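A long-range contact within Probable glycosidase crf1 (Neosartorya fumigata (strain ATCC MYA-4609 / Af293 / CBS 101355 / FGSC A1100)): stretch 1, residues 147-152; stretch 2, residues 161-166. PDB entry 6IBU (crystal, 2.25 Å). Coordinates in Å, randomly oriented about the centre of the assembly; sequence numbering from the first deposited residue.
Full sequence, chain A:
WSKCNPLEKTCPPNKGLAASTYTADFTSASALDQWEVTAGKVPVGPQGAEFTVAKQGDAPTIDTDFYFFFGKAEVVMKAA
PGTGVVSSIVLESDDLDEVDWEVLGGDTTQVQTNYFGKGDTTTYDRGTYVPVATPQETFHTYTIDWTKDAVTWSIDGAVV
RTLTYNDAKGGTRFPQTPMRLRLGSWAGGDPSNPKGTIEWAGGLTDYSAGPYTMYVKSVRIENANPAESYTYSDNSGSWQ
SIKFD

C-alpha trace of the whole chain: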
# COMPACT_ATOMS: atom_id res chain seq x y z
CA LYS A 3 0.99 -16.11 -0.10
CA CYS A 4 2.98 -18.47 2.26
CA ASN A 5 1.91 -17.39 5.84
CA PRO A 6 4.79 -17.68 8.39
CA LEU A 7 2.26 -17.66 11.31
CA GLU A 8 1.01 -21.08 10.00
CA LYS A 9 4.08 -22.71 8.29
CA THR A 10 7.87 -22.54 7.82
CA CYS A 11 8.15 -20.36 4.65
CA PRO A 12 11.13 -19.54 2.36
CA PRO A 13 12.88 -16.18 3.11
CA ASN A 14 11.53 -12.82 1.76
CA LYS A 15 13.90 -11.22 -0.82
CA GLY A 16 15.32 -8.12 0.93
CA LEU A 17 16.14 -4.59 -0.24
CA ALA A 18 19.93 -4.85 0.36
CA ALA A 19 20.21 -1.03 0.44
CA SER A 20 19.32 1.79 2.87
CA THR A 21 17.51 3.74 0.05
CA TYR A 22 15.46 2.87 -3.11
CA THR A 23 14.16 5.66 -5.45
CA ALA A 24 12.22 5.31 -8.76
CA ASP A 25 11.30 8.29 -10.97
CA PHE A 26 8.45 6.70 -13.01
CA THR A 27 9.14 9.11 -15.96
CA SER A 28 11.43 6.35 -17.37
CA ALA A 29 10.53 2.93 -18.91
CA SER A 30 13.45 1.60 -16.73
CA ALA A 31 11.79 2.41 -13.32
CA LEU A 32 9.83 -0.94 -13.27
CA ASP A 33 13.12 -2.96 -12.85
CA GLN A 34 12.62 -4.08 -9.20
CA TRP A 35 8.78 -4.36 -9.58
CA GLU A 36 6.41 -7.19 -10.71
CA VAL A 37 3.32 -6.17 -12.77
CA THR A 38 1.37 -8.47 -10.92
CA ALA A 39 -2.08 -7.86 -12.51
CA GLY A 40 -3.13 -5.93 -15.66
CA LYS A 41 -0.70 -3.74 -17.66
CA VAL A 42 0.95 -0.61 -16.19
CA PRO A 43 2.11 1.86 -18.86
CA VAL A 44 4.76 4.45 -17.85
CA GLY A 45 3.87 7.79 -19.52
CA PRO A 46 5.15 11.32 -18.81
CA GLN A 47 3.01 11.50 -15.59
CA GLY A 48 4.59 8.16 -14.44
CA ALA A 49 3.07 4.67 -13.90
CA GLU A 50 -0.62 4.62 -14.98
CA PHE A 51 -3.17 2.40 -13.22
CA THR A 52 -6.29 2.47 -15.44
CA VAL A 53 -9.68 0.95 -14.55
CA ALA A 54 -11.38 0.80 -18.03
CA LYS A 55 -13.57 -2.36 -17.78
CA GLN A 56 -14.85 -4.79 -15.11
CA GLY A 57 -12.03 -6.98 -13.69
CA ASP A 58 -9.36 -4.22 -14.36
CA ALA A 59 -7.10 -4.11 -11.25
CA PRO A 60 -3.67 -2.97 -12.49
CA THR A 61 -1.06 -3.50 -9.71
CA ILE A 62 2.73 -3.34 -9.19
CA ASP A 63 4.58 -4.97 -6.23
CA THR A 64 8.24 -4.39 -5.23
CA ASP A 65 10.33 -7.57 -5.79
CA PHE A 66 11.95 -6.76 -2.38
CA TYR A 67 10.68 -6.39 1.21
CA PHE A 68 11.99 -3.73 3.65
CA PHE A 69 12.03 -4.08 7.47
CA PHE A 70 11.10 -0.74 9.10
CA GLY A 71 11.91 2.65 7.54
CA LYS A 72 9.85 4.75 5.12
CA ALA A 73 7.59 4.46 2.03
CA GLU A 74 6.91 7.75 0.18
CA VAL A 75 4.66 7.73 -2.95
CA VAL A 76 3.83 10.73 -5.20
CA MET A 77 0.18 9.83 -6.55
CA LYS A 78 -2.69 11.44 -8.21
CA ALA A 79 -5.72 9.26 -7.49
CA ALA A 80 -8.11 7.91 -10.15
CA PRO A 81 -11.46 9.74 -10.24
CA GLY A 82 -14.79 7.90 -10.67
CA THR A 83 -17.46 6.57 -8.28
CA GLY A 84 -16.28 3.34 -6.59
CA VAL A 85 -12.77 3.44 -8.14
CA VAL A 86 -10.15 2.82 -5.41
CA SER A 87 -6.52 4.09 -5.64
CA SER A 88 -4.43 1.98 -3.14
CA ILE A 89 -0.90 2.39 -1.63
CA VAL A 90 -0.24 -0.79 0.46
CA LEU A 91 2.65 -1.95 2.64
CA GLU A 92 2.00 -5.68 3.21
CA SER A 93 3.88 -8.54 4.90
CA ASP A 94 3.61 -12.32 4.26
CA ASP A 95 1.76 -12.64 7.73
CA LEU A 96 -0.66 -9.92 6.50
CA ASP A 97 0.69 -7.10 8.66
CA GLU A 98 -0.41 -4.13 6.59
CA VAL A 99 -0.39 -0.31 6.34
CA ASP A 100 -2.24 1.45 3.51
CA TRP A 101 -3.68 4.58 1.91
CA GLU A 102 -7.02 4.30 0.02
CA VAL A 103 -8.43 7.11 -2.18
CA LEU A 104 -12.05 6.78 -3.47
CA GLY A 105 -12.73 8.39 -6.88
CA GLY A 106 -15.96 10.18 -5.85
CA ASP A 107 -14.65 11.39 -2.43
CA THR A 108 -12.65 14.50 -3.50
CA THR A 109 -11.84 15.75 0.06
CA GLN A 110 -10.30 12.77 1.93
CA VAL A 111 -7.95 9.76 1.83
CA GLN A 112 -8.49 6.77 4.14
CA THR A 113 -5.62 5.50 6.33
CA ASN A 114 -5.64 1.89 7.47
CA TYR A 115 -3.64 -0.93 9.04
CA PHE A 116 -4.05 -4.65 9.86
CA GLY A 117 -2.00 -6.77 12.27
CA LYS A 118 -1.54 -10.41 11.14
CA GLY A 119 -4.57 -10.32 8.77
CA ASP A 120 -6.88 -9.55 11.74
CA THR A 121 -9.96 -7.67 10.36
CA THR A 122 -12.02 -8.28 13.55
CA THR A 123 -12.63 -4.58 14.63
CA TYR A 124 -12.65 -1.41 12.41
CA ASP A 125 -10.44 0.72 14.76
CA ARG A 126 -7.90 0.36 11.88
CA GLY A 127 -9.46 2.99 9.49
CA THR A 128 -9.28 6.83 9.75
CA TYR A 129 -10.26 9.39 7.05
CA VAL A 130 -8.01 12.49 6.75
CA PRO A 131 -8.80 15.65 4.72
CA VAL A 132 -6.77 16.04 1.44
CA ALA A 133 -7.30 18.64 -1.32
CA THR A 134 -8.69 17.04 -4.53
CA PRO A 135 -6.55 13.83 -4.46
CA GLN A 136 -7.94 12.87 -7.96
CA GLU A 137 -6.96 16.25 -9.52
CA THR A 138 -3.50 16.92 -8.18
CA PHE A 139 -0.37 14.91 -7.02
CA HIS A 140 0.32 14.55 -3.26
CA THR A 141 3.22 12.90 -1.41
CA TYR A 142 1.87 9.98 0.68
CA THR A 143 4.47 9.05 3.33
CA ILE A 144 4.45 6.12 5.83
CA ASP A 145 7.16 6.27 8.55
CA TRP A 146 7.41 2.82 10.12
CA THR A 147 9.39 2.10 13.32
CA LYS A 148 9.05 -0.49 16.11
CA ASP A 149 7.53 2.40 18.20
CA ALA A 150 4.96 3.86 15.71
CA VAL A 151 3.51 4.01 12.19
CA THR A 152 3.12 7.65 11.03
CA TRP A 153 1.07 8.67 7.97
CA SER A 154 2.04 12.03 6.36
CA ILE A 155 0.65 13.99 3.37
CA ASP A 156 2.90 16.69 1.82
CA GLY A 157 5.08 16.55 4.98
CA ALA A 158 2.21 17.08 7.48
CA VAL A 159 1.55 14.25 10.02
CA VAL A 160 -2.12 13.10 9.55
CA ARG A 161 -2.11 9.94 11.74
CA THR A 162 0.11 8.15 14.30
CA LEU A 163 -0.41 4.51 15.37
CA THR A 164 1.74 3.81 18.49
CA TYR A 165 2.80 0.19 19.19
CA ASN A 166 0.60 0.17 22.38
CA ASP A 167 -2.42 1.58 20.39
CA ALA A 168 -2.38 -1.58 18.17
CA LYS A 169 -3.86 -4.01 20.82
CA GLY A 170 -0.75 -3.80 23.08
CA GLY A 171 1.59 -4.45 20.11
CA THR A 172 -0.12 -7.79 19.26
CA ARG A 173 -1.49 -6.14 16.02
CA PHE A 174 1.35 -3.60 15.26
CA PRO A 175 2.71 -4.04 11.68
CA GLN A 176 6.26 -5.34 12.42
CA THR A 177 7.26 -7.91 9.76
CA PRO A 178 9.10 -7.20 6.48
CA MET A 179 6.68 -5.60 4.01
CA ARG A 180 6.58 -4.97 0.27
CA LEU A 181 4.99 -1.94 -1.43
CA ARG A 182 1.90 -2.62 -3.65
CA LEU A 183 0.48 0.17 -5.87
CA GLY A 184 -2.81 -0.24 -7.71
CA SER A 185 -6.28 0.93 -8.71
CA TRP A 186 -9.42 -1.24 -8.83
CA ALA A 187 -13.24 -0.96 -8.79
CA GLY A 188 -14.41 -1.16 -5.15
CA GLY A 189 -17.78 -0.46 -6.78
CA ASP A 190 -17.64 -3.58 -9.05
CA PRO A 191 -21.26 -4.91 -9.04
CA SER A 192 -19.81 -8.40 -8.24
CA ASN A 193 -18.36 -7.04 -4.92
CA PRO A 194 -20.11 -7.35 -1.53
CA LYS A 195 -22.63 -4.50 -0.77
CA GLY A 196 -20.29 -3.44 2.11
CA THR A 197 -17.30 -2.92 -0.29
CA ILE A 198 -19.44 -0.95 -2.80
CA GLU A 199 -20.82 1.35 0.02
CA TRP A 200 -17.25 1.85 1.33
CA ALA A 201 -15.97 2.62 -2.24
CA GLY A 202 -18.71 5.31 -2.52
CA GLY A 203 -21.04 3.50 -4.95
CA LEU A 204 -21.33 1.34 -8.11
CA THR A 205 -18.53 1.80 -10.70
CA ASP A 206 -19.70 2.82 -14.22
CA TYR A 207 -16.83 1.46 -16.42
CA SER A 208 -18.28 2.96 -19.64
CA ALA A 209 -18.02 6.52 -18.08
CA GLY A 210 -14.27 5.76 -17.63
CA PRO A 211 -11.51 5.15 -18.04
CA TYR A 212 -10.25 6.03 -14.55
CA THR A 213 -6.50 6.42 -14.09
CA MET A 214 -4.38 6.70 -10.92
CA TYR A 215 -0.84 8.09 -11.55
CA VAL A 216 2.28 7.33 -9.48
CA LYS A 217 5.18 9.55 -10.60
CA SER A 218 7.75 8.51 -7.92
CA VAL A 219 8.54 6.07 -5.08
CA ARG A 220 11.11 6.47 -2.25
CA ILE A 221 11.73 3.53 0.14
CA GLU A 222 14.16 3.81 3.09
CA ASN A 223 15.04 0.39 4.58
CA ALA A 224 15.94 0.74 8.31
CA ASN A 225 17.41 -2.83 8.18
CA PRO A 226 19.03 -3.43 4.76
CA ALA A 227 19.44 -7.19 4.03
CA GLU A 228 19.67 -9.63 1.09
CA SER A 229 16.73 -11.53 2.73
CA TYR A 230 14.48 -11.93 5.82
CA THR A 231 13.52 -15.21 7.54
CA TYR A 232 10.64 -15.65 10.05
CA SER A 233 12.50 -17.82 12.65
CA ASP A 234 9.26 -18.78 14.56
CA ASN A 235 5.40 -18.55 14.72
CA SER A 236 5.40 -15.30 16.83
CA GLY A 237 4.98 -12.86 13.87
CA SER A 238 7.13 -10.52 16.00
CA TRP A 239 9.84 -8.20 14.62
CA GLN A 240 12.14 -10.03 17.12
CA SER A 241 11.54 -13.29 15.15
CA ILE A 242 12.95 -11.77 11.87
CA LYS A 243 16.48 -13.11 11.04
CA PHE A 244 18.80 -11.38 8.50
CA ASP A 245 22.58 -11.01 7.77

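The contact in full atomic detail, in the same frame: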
# COMPACT_ATOMS: atom_id res chain seq x y z
N THR A 147 8.38 2.49 12.31
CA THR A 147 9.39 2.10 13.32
C THR A 147 8.75 1.10 14.25
O THR A 147 7.53 0.92 14.17
CB THR A 147 9.92 3.34 14.05
OG1 THR A 147 8.96 3.89 14.94
CG2 THR A 147 10.34 4.42 13.09
N LYS A 148 9.55 0.48 15.12
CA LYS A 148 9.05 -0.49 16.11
C LYS A 148 8.21 0.27 17.16
O LYS A 148 7.43 -0.37 17.84
CB LYS A 148 10.18 -1.36 16.67
CG LYS A 148 11.51 -0.68 16.96
CD LYS A 148 12.63 -1.65 17.31
CE LYS A 148 13.05 -2.51 16.13
NZ LYS A 148 14.52 -2.59 15.98
N ASP A 149 8.31 1.60 17.22
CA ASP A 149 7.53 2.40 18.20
C ASP A 149 6.20 2.88 17.61
O ASP A 149 5.28 3.05 18.38
CB ASP A 149 8.35 3.58 18.72
CG ASP A 149 9.48 3.20 19.67
OD1 ASP A 149 9.41 2.09 20.30
OD2 ASP A 149 10.41 4.04 19.81
N ALA A 150 6.11 3.15 16.30
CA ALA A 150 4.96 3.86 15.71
C ALA A 150 4.96 3.78 14.19
O ALA A 150 6.03 3.81 13.56
CB ALA A 150 4.96 5.30 16.13
N VAL A 151 3.77 3.72 13.62
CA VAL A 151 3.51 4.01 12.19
C VAL A 151 2.97 5.44 12.09
O VAL A 151 2.00 5.76 12.77
CB VAL A 151 2.52 3.00 11.60
CG1 VAL A 151 2.04 3.43 10.23
CG2 VAL A 151 3.15 1.61 11.57
N THR A 152 3.57 6.26 11.24
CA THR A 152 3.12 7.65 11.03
C THR A 152 2.73 7.79 9.58
O THR A 152 3.51 7.41 8.73
CB THR A 152 4.20 8.64 11.46
OG1 THR A 152 4.54 8.33 12.81
CG2 THR A 152 3.71 10.07 11.33
N ARG A 161 -1.74 11.01 10.79
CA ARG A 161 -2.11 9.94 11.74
C ARG A 161 -0.87 9.30 12.33
O ARG A 161 0.05 9.02 11.57
CB ARG A 161 -2.91 8.85 11.04
CG ARG A 161 -3.37 7.75 11.98
CD ARG A 161 -4.27 6.80 11.25
NE ARG A 161 -4.67 5.72 12.13
CZ ARG A 161 -5.36 4.66 11.75
NH1 ARG A 161 -5.76 4.55 10.49
NH2 ARG A 161 -5.64 3.73 12.64
N THR A 162 -0.92 8.96 13.62
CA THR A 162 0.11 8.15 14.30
C THR A 162 -0.55 6.95 14.97
O THR A 162 -1.46 7.14 15.78
CB THR A 162 0.87 8.97 15.34
OG1 THR A 162 1.56 10.05 14.69
CG2 THR A 162 1.87 8.12 16.08
N LEU A 163 -0.07 5.75 14.65
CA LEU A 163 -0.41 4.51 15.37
C LEU A 163 0.80 4.13 16.24
O LEU A 163 1.83 3.82 15.68
CB LEU A 163 -0.74 3.42 14.35
CG LEU A 163 -0.83 2.02 14.93
CD1 LEU A 163 -2.06 1.93 15.81
CD2 LEU A 163 -0.80 0.97 13.84
N THR A 164 0.67 4.22 17.55
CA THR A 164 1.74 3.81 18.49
C THR A 164 1.60 2.30 18.69
O THR A 164 0.50 1.75 18.52
CB THR A 164 1.71 4.60 19.80
OG1 THR A 164 0.58 4.14 20.55
CG2 THR A 164 1.62 6.08 19.57
N TYR A 165 2.71 1.65 18.99
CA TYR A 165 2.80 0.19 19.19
C TYR A 165 1.74 -0.25 20.21
O TYR A 165 1.06 -1.23 19.93
CB TYR A 165 4.24 -0.15 19.56
CG TYR A 165 4.51 -1.60 19.77
CD1 TYR A 165 4.29 -2.20 21.00
CD2 TYR A 165 5.04 -2.38 18.75
CE1 TYR A 165 4.54 -3.54 21.20
CE2 TYR A 165 5.32 -3.72 18.94
CZ TYR A 165 5.04 -4.31 20.16
OH TYR A 165 5.30 -5.63 20.37
N ASN A 166 1.59 0.48 21.32
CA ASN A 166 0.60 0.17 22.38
C ASN A 166 -0.83 0.32 21.85
O ASN A 166 -1.68 -0.48 22.30
CB ASN A 166 0.76 1.04 23.64
CG ASN A 166 -0.49 1.04 24.50
OD1 ASN A 166 -1.32 1.94 24.38
ND2 ASN A 166 -0.67 0.01 25.31

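The two stretches meet as neighbouring antiparallel strands, 150-152 and 161-164, whose N-to-C directions lie 168° apart and whose axes approach to 4.6 Å. All three hydrogen bonds across the contact join main-chain atoms. At the centre, Val151 and Leu163 form a hydrogen-bonded pair in which each residue is both donor and acceptor: Val151 N donates to Leu163 O at 2.8 Å, and Leu163 N donates to Val151 O, also at 2.8 Å. The second bond is the straighter, with an N-H...O angle of 166° against 151°. This reciprocal pair satisfies the amide and the carbonyl of both residues within the contact.

A third main-chain bond follows next to the Ala150-Thr164 pair: Tyr165 N donates to Asp149 O at 3.0 Å and 153°. The carbonyl before that of Asp149 is also close to Tyr165, with Lys148 O 3.3 Å from Tyr165 CD2, an oblique approach to the ring.

Ala150 and Thr164, like Thr152 and Thr162, are non-hydrogen-bonded pairs, so their amides and carbonyls do not bond across to one another. Here the strands draw closer, and alpha carbons approach carbonyl oxygens of the opposite strand. Ala150 CA lies 3.1 Å from Leu163 O and Thr162 CA lies 3.4 Å from Val151 O, so both oxygens of the central pair receive a CA-H...O contact besides their N-H bond. Thr152 CA makes a similar contact with Arg161 O at 3.4 Å.

The backbone groups of Ala150 turn instead to its own stretch. Ala150 O accepts from Thr147 N at 3.0 Å and from Thr147 OG1 at 3.2 Å, while Ala150 N gives a weak bond to Thr147 O at 3.4 Å. Thr147 OG1 also accepts a weak bond from Asp149 N at 3.3 Å. Thr147 thus braces the turn leading into the strand without itself touching the second stretch.

Side chains alternate across the sheet. Val151 and Leu163, both buried, share one face and pack with their CB atoms 4.3 Å apart; Ala150, Thr152, Thr162 and Thr164 occupy the other. There, Ala150 CB lies 4.2 Å from Thr162 CG2, and Thr152 OG1 stands 3.9 Å from Thr162 OG1, too far for the two hydroxyls to satisfy each other. Thr164 OG1 is hydrogen-bonded to a residue flanking the stretches, and Arg161 NH1 and NH2 find partners elsewhere in the structure.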